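Local coordinates for protein ralf, proline/betaine transporter (PDB 4D7Q) that joins the Sec7 domain of Legionella RalF to the capping domain of Rickettsia RalF and probably acts as a guanine-nucleotide exchange factor, at residues Ser297-Arg305 and Ser315-Phe326; Asn201-Tyr209 and Val330-Asp338. The protein carries 2 engineered substitutions. All blocks are in the same frame, centred on the assembly; numbering follows the deposited sequence.

In the fold
Both contacts belong to the Rickettsia-derived capping part of the chimera and lie on one antiparallel sheet, their centres about 12 Å apart. Contact 1 packs helix 313-325 on strand 297-303; contact 2 pairs strand 332-334, the next strand in the chain, with the start of strand 208-214. Because 297-303 and 208-214 are neighbours in the sheet, the two sites touch directly: Ile301 N lies 2.7 Å from Tyr209 O and Gln302 NE2 2.8 Å from Pro207 O, both probable hydrogen bonds. Tyr209 also packs against helix 313-325, with its CD2 3.3 Å from Thr323 OG1. Along the chain, contact 1 is nested within the loop that contact 2 closes.

Contact 1: Ser297-Arg305 and Ser315-Phe326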
loop_
_atom_site.group_PDB
_atom_site.type_symbol
_atom_site.label_atom_id
_atom_site.label_comp_id
_atom_site.label_asym_id
_atom_site.label_seq_id
_atom_site.Cartn_x
_atom_site.Cartn_y
_atom_site.Cartn_z
ATOM N N SER A 297 8.580 -2.615 -14.297
ATOM C CA SER A 297 7.481 -1.665 -14.193
ATOM C C SER A 297 6.159 -2.417 -14.019
ATOM O O SER A 297 6.053 -3.599 -14.357
ATOM C CB SER A 297 7.417 -0.801 -15.444
ATOM O OG SER A 297 8.452 0.168 -15.446
ATOM N N LYS A 298 5.162 -1.725 -13.457
ATOM C CA LYS A 298 3.826 -2.263 -13.264
ATOM C C LYS A 298 2.785 -1.139 -13.248
ATOM O O LYS A 298 3.094 0.027 -12.944
ATOM C CB LYS A 298 3.744 -3.167 -11.989
ATOM C CG LYS A 298 3.394 -2.414 -10.695
ATOM C CD LYS A 298 3.215 -3.311 -9.478
ATOM C CE LYS A 298 3.318 -2.444 -8.227
ATOM N NZ LYS A 298 3.144 -3.251 -6.995
ATOM N N ILE A 299 1.553 -1.501 -13.621
ATOM C CA ILE A 299 0.395 -0.626 -13.579
ATOM C C ILE A 299 -0.735 -1.315 -12.828
ATOM O O ILE A 299 -0.920 -2.531 -12.961
ATOM C CB ILE A 299 -0.046 -0.012 -14.942
ATOM C CG1 ILE A 299 -0.428 -1.087 -15.969
ATOM C CG2 ILE A 299 0.994 0.995 -15.491
ATOM C CD1 ILE A 299 -1.371 -0.550 -17.099
ATOM N N ILE A 300 -1.459 -0.538 -12.017
ATOM C CA ILE A 300 -2.617 -1.019 -11.260
ATOM C C ILE A 300 -3.824 -0.151 -11.648
ATOM O O ILE A 300 -3.803 1.077 -11.456
ATOM C CB ILE A 300 -2.369 -1.065 -9.723
ATOM C CG1 ILE A 300 -1.199 -2.056 -9.364
ATOM C CG2 ILE A 300 -3.671 -1.446 -8.966
ATOM C CD1 ILE A 300 -0.618 -1.897 -7.919
ATOM N N ILE A 301 -4.887 -0.802 -12.175
ATOM C CA ILE A 301 -6.112 -0.116 -12.599
ATOM C C ILE A 301 -7.284 -0.462 -11.691
ATOM O O ILE A 301 -7.596 -1.634 -11.487
ATOM C CB ILE A 301 -6.439 -0.339 -14.110
ATOM C CG1 ILE A 301 -5.216 -0.033 -15.004
ATOM C CG2 ILE A 301 -7.679 0.476 -14.565
ATOM C CD1 ILE A 301 -4.608 -1.235 -15.531
ATOM N N GLN A 302 -7.951 0.564 -11.162
ATOM C CA GLN A 302 -9.080 0.335 -10.264
ATOM C C GLN A 302 -10.237 1.259 -10.528
ATOM O O GLN A 302 -9.989 2.434 -10.793
ATOM C CB GLN A 302 -8.660 0.536 -8.780
ATOM C CG GLN A 302 -7.569 -0.433 -8.278
ATOM C CD GLN A 302 -7.003 -0.034 -6.930
ATOM O OE1 GLN A 302 -7.342 1.013 -6.369
ATOM N NE2 GLN A 302 -6.148 -0.879 -6.349
ATOM N N PRO A 303 -11.505 0.776 -10.355
ATOM C CA PRO A 303 -12.654 1.701 -10.407
ATOM C C PRO A 303 -12.543 2.620 -9.177
ATOM O O PRO A 303 -12.210 2.156 -8.081
ATOM C CB PRO A 303 -13.879 0.778 -10.292
ATOM C CG PRO A 303 -13.381 -0.473 -9.698
ATOM C CD PRO A 303 -11.921 -0.601 -10.003
ATOM N N LEU A 304 -12.747 3.914 -9.364
ATOM C CA LEU A 304 -12.578 4.865 -8.271
ATOM C C LEU A 304 -13.755 4.989 -7.286
ATOM O O LEU A 304 -14.892 5.269 -7.677
ATOM C CB LEU A 304 -12.169 6.234 -8.844
ATOM C CG LEU A 304 -11.380 7.192 -7.952
ATOM C CD1 LEU A 304 -10.028 6.599 -7.514
ATOM C CD2 LEU A 304 -11.159 8.506 -8.666
ATOM N N ARG A 305 -13.451 4.791 -5.990
ATOM C CA ARG A 305 -14.405 4.994 -4.897
ATOM C C ARG A 305 -14.507 6.513 -4.732
ATOM O O ARG A 305 -13.481 7.205 -4.777
ATOM C CB ARG A 305 -13.884 4.363 -3.590
ATOM C CG ARG A 305 -14.350 2.934 -3.357
ATOM C CD ARG A 305 -13.931 2.419 -1.984
ATOM N NE ARG A 305 -14.596 3.138 -0.892
ATOM C CZ ARG A 305 -15.720 2.744 -0.304
ATOM N NH1 ARG A 305 -16.336 1.638 -0.706
ATOM N NH2 ARG A 305 -16.243 3.457 0.685
ATOM N N SER A 315 -18.052 2.913 -13.431
ATOM C CA SER A 315 -16.642 3.003 -13.023
ATOM C C SER A 315 -15.915 1.651 -13.219
ATOM O O SER A 315 -14.800 1.623 -13.750
ATOM C CB SER A 315 -16.550 3.454 -11.573
ATOM O OG SER A 315 -16.935 4.815 -11.487
ATOM N N LEU A 316 -16.576 0.538 -12.825
ATOM C CA LEU A 316 -16.067 -0.814 -12.994
ATOM C C LEU A 316 -15.859 -1.090 -14.491
ATOM O O LEU A 316 -14.805 -1.600 -14.875
ATOM C CB LEU A 316 -17.049 -1.834 -12.356
ATOM C CG LEU A 316 -16.738 -3.334 -12.571
ATOM C CD1 LEU A 316 -15.412 -3.747 -11.935
ATOM C CD2 LEU A 316 -17.850 -4.204 -12.064
ATOM N N LYS A 317 -16.839 -0.690 -15.339
ATOM C CA LYS A 317 -16.737 -0.844 -16.791
ATOM C C LYS A 317 -15.546 -0.032 -17.322
ATOM O O LYS A 317 -14.714 -0.566 -18.059
ATOM C CB LYS A 317 -18.044 -0.384 -17.451
ATOM C CG LYS A 317 -18.144 -0.746 -18.921
ATOM C CD LYS A 317 -19.273 -0.003 -19.595
ATOM C CE LYS A 317 -19.262 -0.214 -21.089
ATOM N NZ LYS A 317 -20.564 0.163 -21.707
ATOM N N LEU A 318 -15.448 1.255 -16.909
ATOM C CA LEU A 318 -14.348 2.133 -17.316
ATOM C C LEU A 318 -12.986 1.554 -16.921
ATOM O O LEU A 318 -12.087 1.535 -17.772
ATOM C CB LEU A 318 -14.540 3.570 -16.769
ATOM C CG LEU A 318 -13.467 4.626 -17.131
ATOM C CD1 LEU A 318 -13.386 4.875 -18.654
ATOM C CD2 LEU A 318 -13.725 5.914 -16.409
ATOM N N ALA A 319 -12.854 0.996 -15.684
ATOM C CA ALA A 319 -11.591 0.377 -15.257
ATOM C C ALA A 319 -11.253 -0.829 -16.165
ATOM O O ALA A 319 -10.119 -0.913 -16.632
ATOM C CB ALA A 319 -11.640 -0.036 -13.789
ATOM N N ALA A 320 -12.261 -1.673 -16.526
ATOM C CA ALA A 320 -12.039 -2.800 -17.449
ATOM C C ALA A 320 -11.693 -2.340 -18.875
ATOM O O ALA A 320 -10.853 -2.979 -19.506
ATOM C CB ALA A 320 -13.236 -3.738 -17.471
ATOM N N GLN A 321 -12.323 -1.234 -19.376
ATOM C CA GLN A 321 -12.055 -0.667 -20.728
ATOM C C GLN A 321 -10.624 -0.150 -20.830
ATOM O O GLN A 321 -9.943 -0.389 -21.831
ATOM C CB GLN A 321 -13.036 0.475 -21.074
ATOM C CG GLN A 321 -14.460 -0.011 -21.317
ATOM C CD GLN A 321 -15.467 1.100 -21.472
ATOM O OE1 GLN A 321 -15.626 1.963 -20.612
ATOM N NE2 GLN A 321 -16.206 1.070 -22.558
ATOM N N ILE A 322 -10.183 0.575 -19.793
ATOM C CA ILE A 322 -8.829 1.131 -19.688
ATOM C C ILE A 322 -7.839 -0.027 -19.684
ATOM O O ILE A 322 -6.872 0.001 -20.454
ATOM C CB ILE A 322 -8.689 2.005 -18.415
ATOM C CG1 ILE A 322 -9.499 3.324 -18.568
ATOM C CG2 ILE A 322 -7.183 2.283 -18.086
ATOM C CD1 ILE A 322 -9.792 4.085 -17.236
ATOM N N THR A 323 -8.104 -1.055 -18.835
ATOM C CA THR A 323 -7.226 -2.224 -18.728
ATOM C C THR A 323 -7.098 -2.966 -20.049
ATOM O O THR A 323 -5.985 -3.287 -20.460
ATOM C CB THR A 323 -7.647 -3.159 -17.588
ATOM O OG1 THR A 323 -7.855 -2.407 -16.395
ATOM C CG2 THR A 323 -6.598 -4.186 -17.309
ATOM N N ALA A 324 -8.234 -3.204 -20.733
ATOM C CA ALA A 324 -8.249 -3.926 -22.013
ATOM C C ALA A 324 -7.611 -3.122 -23.153
ATOM O O ALA A 324 -7.261 -3.703 -24.176
ATOM C CB ALA A 324 -9.667 -4.343 -22.364
ATOM N N SER A 325 -7.422 -1.802 -22.951
ATOM C CA SER A 325 -6.799 -0.884 -23.903
ATOM C C SER A 325 -5.286 -1.065 -23.967
ATOM O O SER A 325 -4.675 -0.711 -24.971
ATOM C CB SER A 325 -7.147 0.561 -23.567
ATOM O OG SER A 325 -8.497 0.851 -23.884
ATOM N N PHE A 326 -4.671 -1.579 -22.901
ATOM C CA PHE A 326 -3.242 -1.842 -22.921
ATOM C C PHE A 326 -3.042 -3.096 -23.756
ATOM O O PHE A 326 -3.884 -3.993 -23.722
ATOM C CB PHE A 326 -2.659 -1.968 -21.489
ATOM C CG PHE A 326 -2.576 -0.628 -20.772
ATOM C CD1 PHE A 326 -1.459 0.191 -20.916
ATOM C CD2 PHE A 326 -3.640 -0.161 -20.004
ATOM C CE1 PHE A 326 -1.395 1.441 -20.287
ATOM C CE2 PHE A 326 -3.581 1.099 -19.379
ATOM C CZ PHE A 326 -2.457 1.886 -19.516
#
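Strand 297-303 and helix 315-325 run nearly antiparallel, at 158° between their N-to-C directions, and their axes approach to 6.8 Å; the backbones come closest where Pro303 meets Ser315, 4.9 Å between CA atoms. No hydrogen bond joins the segments, so side-chain packing carries the contact. Ile299, Ile301 and Pro303 send their CB atoms toward the helix, while Ile300 and Gln302 send theirs away. At one end Ile299 drops CD1 onto the centre of the Phe326 ring, 3.5 Å from its centroid and 7° off the normal, a CH-pi contact over the face. Ile299 CG1 stands close to both backbone N and C (chi1 61°), and from there CD1 extends to the ring. In the middle, Ile301 and Thr323 lie alongside each other and run opposite ways, with Ile301 CB 3.4 Å from Thr323 OG1. That hydroxyl is already engaged: Thr323 OG1 donates to Ala319 O at 2.7 Å, one turn back, from above the carbonyl plane, while Thr323 N reaches the same oxygen from the other face. Two donors therefore hold this carbonyl, and Ile301 meets a polar group whose hydrogen bond is made within the helix. Ile301 CG2 also rests on Ile322 CG2, 4.0 Å away. Toward the other end the small side chain of Ala319 lets the backbone come near, its CB lying 3.5 Å from Pro303 N. Pro303 CB then sits over the backbone of Ser315, whose OG bonds to Ala277 N of strand 277-283. Ile322 extends the packing to strand 277-283, and the result is a buried helix-on-sheet packing along one face of the antiparallel sheet of the Rickettsia-derived capping domain.

Contact 2: Asn201-Tyr209 and Val330-Asp338; sequences NFVDSSPGY and VTSIKATYD
Lys334, Tyr209 and Ser205 lose the most surface here, and the pairing of Gly208 with Lys334 joins the two backbones. This antiparallel, hydrogen-bonded pair is closed by Gly208 N to Lys334 O and Lys334 N to Gly208 O, each 2.8 Å. Gly208 has a positive phi (94°), a shape in which a beta carbon would collide with the carbonyl oxygen of the preceding residue. Lys334 leaves its strand with CG anti to the backbone N (chi1 -165°), and its extended chain lays CB by Ser206 O. Its NZ donates to Ser205 O at 2.7 Å, tilted 30° from the carbonyl plane, and the ammonium also forms a salt bridge with Glu62 of the Sec7 part, a link between fused parts of the chimera. Ser205 OG lies against the lysine methylenes, 3.4 Å from CD, while Ser205 CB meets Ser332 OG at 3.3 Å. One water accepts from Ser205 N and, weakly, from Lys334 NZ; a second is hydrogen-bonded to Ser332 OG, 2.7 Å away. Tyr209 forms a non-hydrogen-bonded pair with Ile333; their side chains run together on one face, Tyr209 CE1 4.0 Å from Ile333 CG2. Val330 CG2 reaches the edge of the tyrosine ring near its plane and touches Tyr209 CB at 4.0 Å. Past this pair, two residues, Thr331 and Ser332, stand opposite the single Gln210, a classic beta bulge. Strand 332-334 thus forms one border of the sheet beside 208-214, while Tyr209 and Ile333 pack on helix 341-351, where Leu344 O binds Tyr209 OH, and Tyr209 also reaches helix 313-325.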
loop_
_atom_site.group_PDB
_atom_site.type_symbol
_atom_site.label_atom_id
_atom_site.label_comp_id
_atom_site.label_asym_id
_atom_site.label_seq_id
_atom_site.Cartn_x
_atom_site.Cartn_y
_atom_site.Cartn_z
ATOM N N ASN A 201 6.566 -10.061 3.905
ATOM C CA ASN A 201 5.684 -10.706 2.986
ATOM C C ASN A 201 4.735 -9.695 2.451
ATOM O O ASN A 201 4.056 -9.045 3.208
ATOM C CB ASN A 201 4.926 -11.806 3.686
ATOM C CG ASN A 201 5.844 -12.758 4.401
ATOM O OD1 ASN A 201 6.772 -13.254 3.822
ATOM N ND2 ASN A 201 5.596 -12.988 5.673
ATOM N N PHE A 202 4.781 -9.516 1.152
ATOM C CA PHE A 202 3.890 -8.609 0.418
ATOM C C PHE A 202 2.818 -9.411 -0.280
ATOM O O PHE A 202 3.052 -10.567 -0.618
ATOM C CB PHE A 202 4.677 -7.811 -0.649
ATOM C CG PHE A 202 5.686 -6.826 -0.098
ATOM C CD1 PHE A 202 6.992 -7.224 0.187
ATOM C CD2 PHE A 202 5.333 -5.501 0.132
ATOM C CE1 PHE A 202 7.927 -6.307 0.675
ATOM C CE2 PHE A 202 6.252 -4.595 0.669
ATOM C CZ PHE A 202 7.550 -4.998 0.920
ATOM N N VAL A 203 1.675 -8.780 -0.592
ATOM C CA VAL A 203 0.633 -9.407 -1.415
ATOM C C VAL A 203 1.288 -9.680 -2.811
ATOM O O VAL A 203 2.164 -8.923 -3.232
ATOM C CB VAL A 203 -0.638 -8.505 -1.556
ATOM C CG1 VAL A 203 -1.296 -8.260 -0.208
ATOM C CG2 VAL A 203 -0.318 -7.171 -2.241
ATOM N N ASP A 204 0.853 -10.730 -3.516
ATOM C CA ASP A 204 1.371 -11.050 -4.845
ATOM C C ASP A 204 0.759 -10.125 -5.878
ATOM O O ASP A 204 1.347 -9.880 -6.929
ATOM C CB ASP A 204 1.033 -12.518 -5.211
ATOM C CG ASP A 204 1.898 -13.562 -4.527
ATOM O OD1 ASP A 204 3.109 -13.285 -4.295
ATOM O OD2 ASP A 204 1.383 -14.677 -4.264
ATOM N N SER A 205 -0.440 -9.632 -5.586
ATOM C CA SER A 205 -1.191 -8.767 -6.475
ATOM C C SER A 205 -2.033 -7.823 -5.646
ATOM O O SER A 205 -2.404 -8.143 -4.509
ATOM C CB SER A 205 -2.081 -9.607 -7.387
ATOM O OG SER A 205 -3.180 -10.124 -6.656
ATOM N N SER A 206 -2.337 -6.663 -6.215
ATOM C CA SER A 206 -3.141 -5.639 -5.560
ATOM C C SER A 206 -4.613 -5.684 -6.051
ATOM O O SER A 206 -4.849 -6.199 -7.153
ATOM C CB SER A 206 -2.531 -4.264 -5.829
ATOM O OG SER A 206 -1.291 -4.128 -5.152
ATOM N N PRO A 207 -5.598 -5.139 -5.261
ATOM C CA PRO A 207 -6.999 -5.106 -5.728
ATOM C C PRO A 207 -7.155 -4.447 -7.096
ATOM O O PRO A 207 -6.477 -3.455 -7.406
ATOM C CB PRO A 207 -7.705 -4.258 -4.652
ATOM C CG PRO A 207 -6.879 -4.434 -3.433
ATOM C CD PRO A 207 -5.474 -4.495 -3.935
ATOM N N GLY A 208 -8.059 -5.004 -7.892
ATOM C CA GLY A 208 -8.340 -4.518 -9.231
ATOM C C GLY A 208 -7.527 -5.245 -10.274
ATOM O O GLY A 208 -7.218 -6.429 -10.117
ATOM N N TYR A 209 -7.167 -4.527 -11.340
ATOM C CA TYR A 209 -6.404 -5.074 -12.461
ATOM C C TYR A 209 -4.944 -4.676 -12.384
ATOM O O TYR A 209 -4.627 -3.503 -12.145
ATOM C CB TYR A 209 -6.989 -4.589 -13.778
ATOM C CG TYR A 209 -8.472 -4.831 -13.924
ATOM C CD1 TYR A 209 -8.964 -6.093 -14.253
ATOM C CD2 TYR A 209 -9.382 -3.776 -13.829
ATOM C CE1 TYR A 209 -10.328 -6.306 -14.449
ATOM C CE2 TYR A 209 -10.746 -3.979 -14.012
ATOM C CZ TYR A 209 -11.214 -5.240 -14.345
ATOM O OH TYR A 209 -12.566 -5.415 -14.527
ATOM N N VAL A 330 -3.652 -8.673 -18.822
ATOM C CA VAL A 330 -3.575 -8.500 -17.384
ATOM C C VAL A 330 -2.892 -9.711 -16.706
ATOM O O VAL A 330 -3.166 -10.818 -17.083
ATOM C CB VAL A 330 -5.012 -8.193 -16.875
ATOM C CG1 VAL A 330 -5.906 -9.392 -16.960
ATOM C CG2 VAL A 330 -5.051 -7.649 -15.501
ATOM N N THR A 331 -2.010 -9.503 -15.727
ATOM C CA THR A 331 -1.294 -10.562 -15.027
ATOM C C THR A 331 -2.115 -11.097 -13.859
ATOM O O THR A 331 -1.933 -12.235 -13.429
ATOM C CB THR A 331 0.068 -10.072 -14.503
ATOM O OG1 THR A 331 0.757 -11.157 -13.869
ATOM C CG2 THR A 331 -0.120 -8.943 -13.504
ATOM N N SER A 332 -3.021 -10.267 -13.351
ATOM C CA SER A 332 -3.875 -10.657 -12.235
ATOM C C SER A 332 -5.094 -9.764 -12.149
ATOM O O SER A 332 -5.036 -8.579 -12.481
ATOM C CB SER A 332 -3.114 -10.609 -10.909
ATOM O OG SER A 332 -2.854 -9.263 -10.546
ATOM N N ILE A 333 -6.196 -10.353 -11.699
ATOM C CA ILE A 333 -7.466 -9.687 -11.444
ATOM C C ILE A 333 -7.754 -9.996 -9.995
ATOM O O ILE A 333 -7.732 -11.169 -9.620
ATOM C CB ILE A 333 -8.601 -10.171 -12.384
ATOM C CG1 ILE A 333 -8.197 -9.983 -13.886
ATOM C CG2 ILE A 333 -9.899 -9.418 -12.021
ATOM C CD1 ILE A 333 -9.259 -10.357 -14.989
ATOM N N LYS A 334 -7.964 -8.961 -9.158
ATOM C CA LYS A 334 -8.219 -9.186 -7.740
ATOM C C LYS A 334 -9.446 -8.434 -7.299
ATOM O O LYS A 334 -9.665 -7.326 -7.782
ATOM C CB LYS A 334 -6.991 -8.774 -6.903
ATOM C CG LYS A 334 -6.994 -9.284 -5.468
ATOM C CD LYS A 334 -5.710 -8.896 -4.774
ATOM C CE LYS A 334 -5.487 -9.686 -3.518
ATOM N NZ LYS A 334 -4.191 -9.328 -2.887
ATOM N N ALA A 335 -10.249 -9.020 -6.376
ATOM C CA ALA A 335 -11.451 -8.344 -5.856
ATOM C C ALA A 335 -11.098 -6.990 -5.265
ATOM O O ALA A 335 -10.010 -6.820 -4.717
ATOM C CB ALA A 335 -12.117 -9.195 -4.774
ATOM N N THR A 336 -11.988 -6.020 -5.413
ATOM C CA THR A 336 -11.811 -4.727 -4.752
ATOM C C THR A 336 -12.653 -4.851 -3.477
ATOM O O THR A 336 -13.304 -5.877 -3.288
ATOM C CB THR A 336 -12.209 -3.527 -5.624
ATOM O OG1 THR A 336 -13.627 -3.482 -5.771
ATOM C CG2 THR A 336 -11.502 -3.494 -6.958
ATOM N N TYR A 337 -12.666 -3.826 -2.619
ATOM C CA TYR A 337 -13.468 -3.870 -1.399
ATOM C C TYR A 337 -14.984 -4.025 -1.724
ATOM O O TYR A 337 -15.730 -4.647 -0.960
ATOM C CB TYR A 337 -13.231 -2.581 -0.605
ATOM C CG TYR A 337 -13.846 -2.592 0.778
ATOM C CD1 TYR A 337 -13.305 -3.371 1.797
ATOM C CD2 TYR A 337 -14.945 -1.787 1.081
ATOM C CE1 TYR A 337 -13.849 -3.364 3.079
ATOM C CE2 TYR A 337 -15.465 -1.734 2.373
ATOM C CZ TYR A 337 -14.907 -2.520 3.372
ATOM O OH TYR A 337 -15.448 -2.551 4.634
ATOM N N ASP A 338 -15.416 -3.468 -2.874
ATOM C CA ASP A 338 -16.807 -3.436 -3.302
ATOM C C ASP A 338 -17.227 -4.445 -4.373
ATOM O O ASP A 338 -18.406 -4.812 -4.446
ATOM C CB ASP A 338 -17.123 -2.024 -3.780
ATOM C CG ASP A 338 -16.824 -0.983 -2.724
ATOM O OD1 ASP A 338 -17.532 -0.961 -1.702
ATOM O OD2 ASP A 338 -15.891 -0.189 -2.930
HETATM O O HOH W 1 -1.953 -11.540 -3.976
HETATM O O HOH W 2 -4.720 -7.631 -9.493
#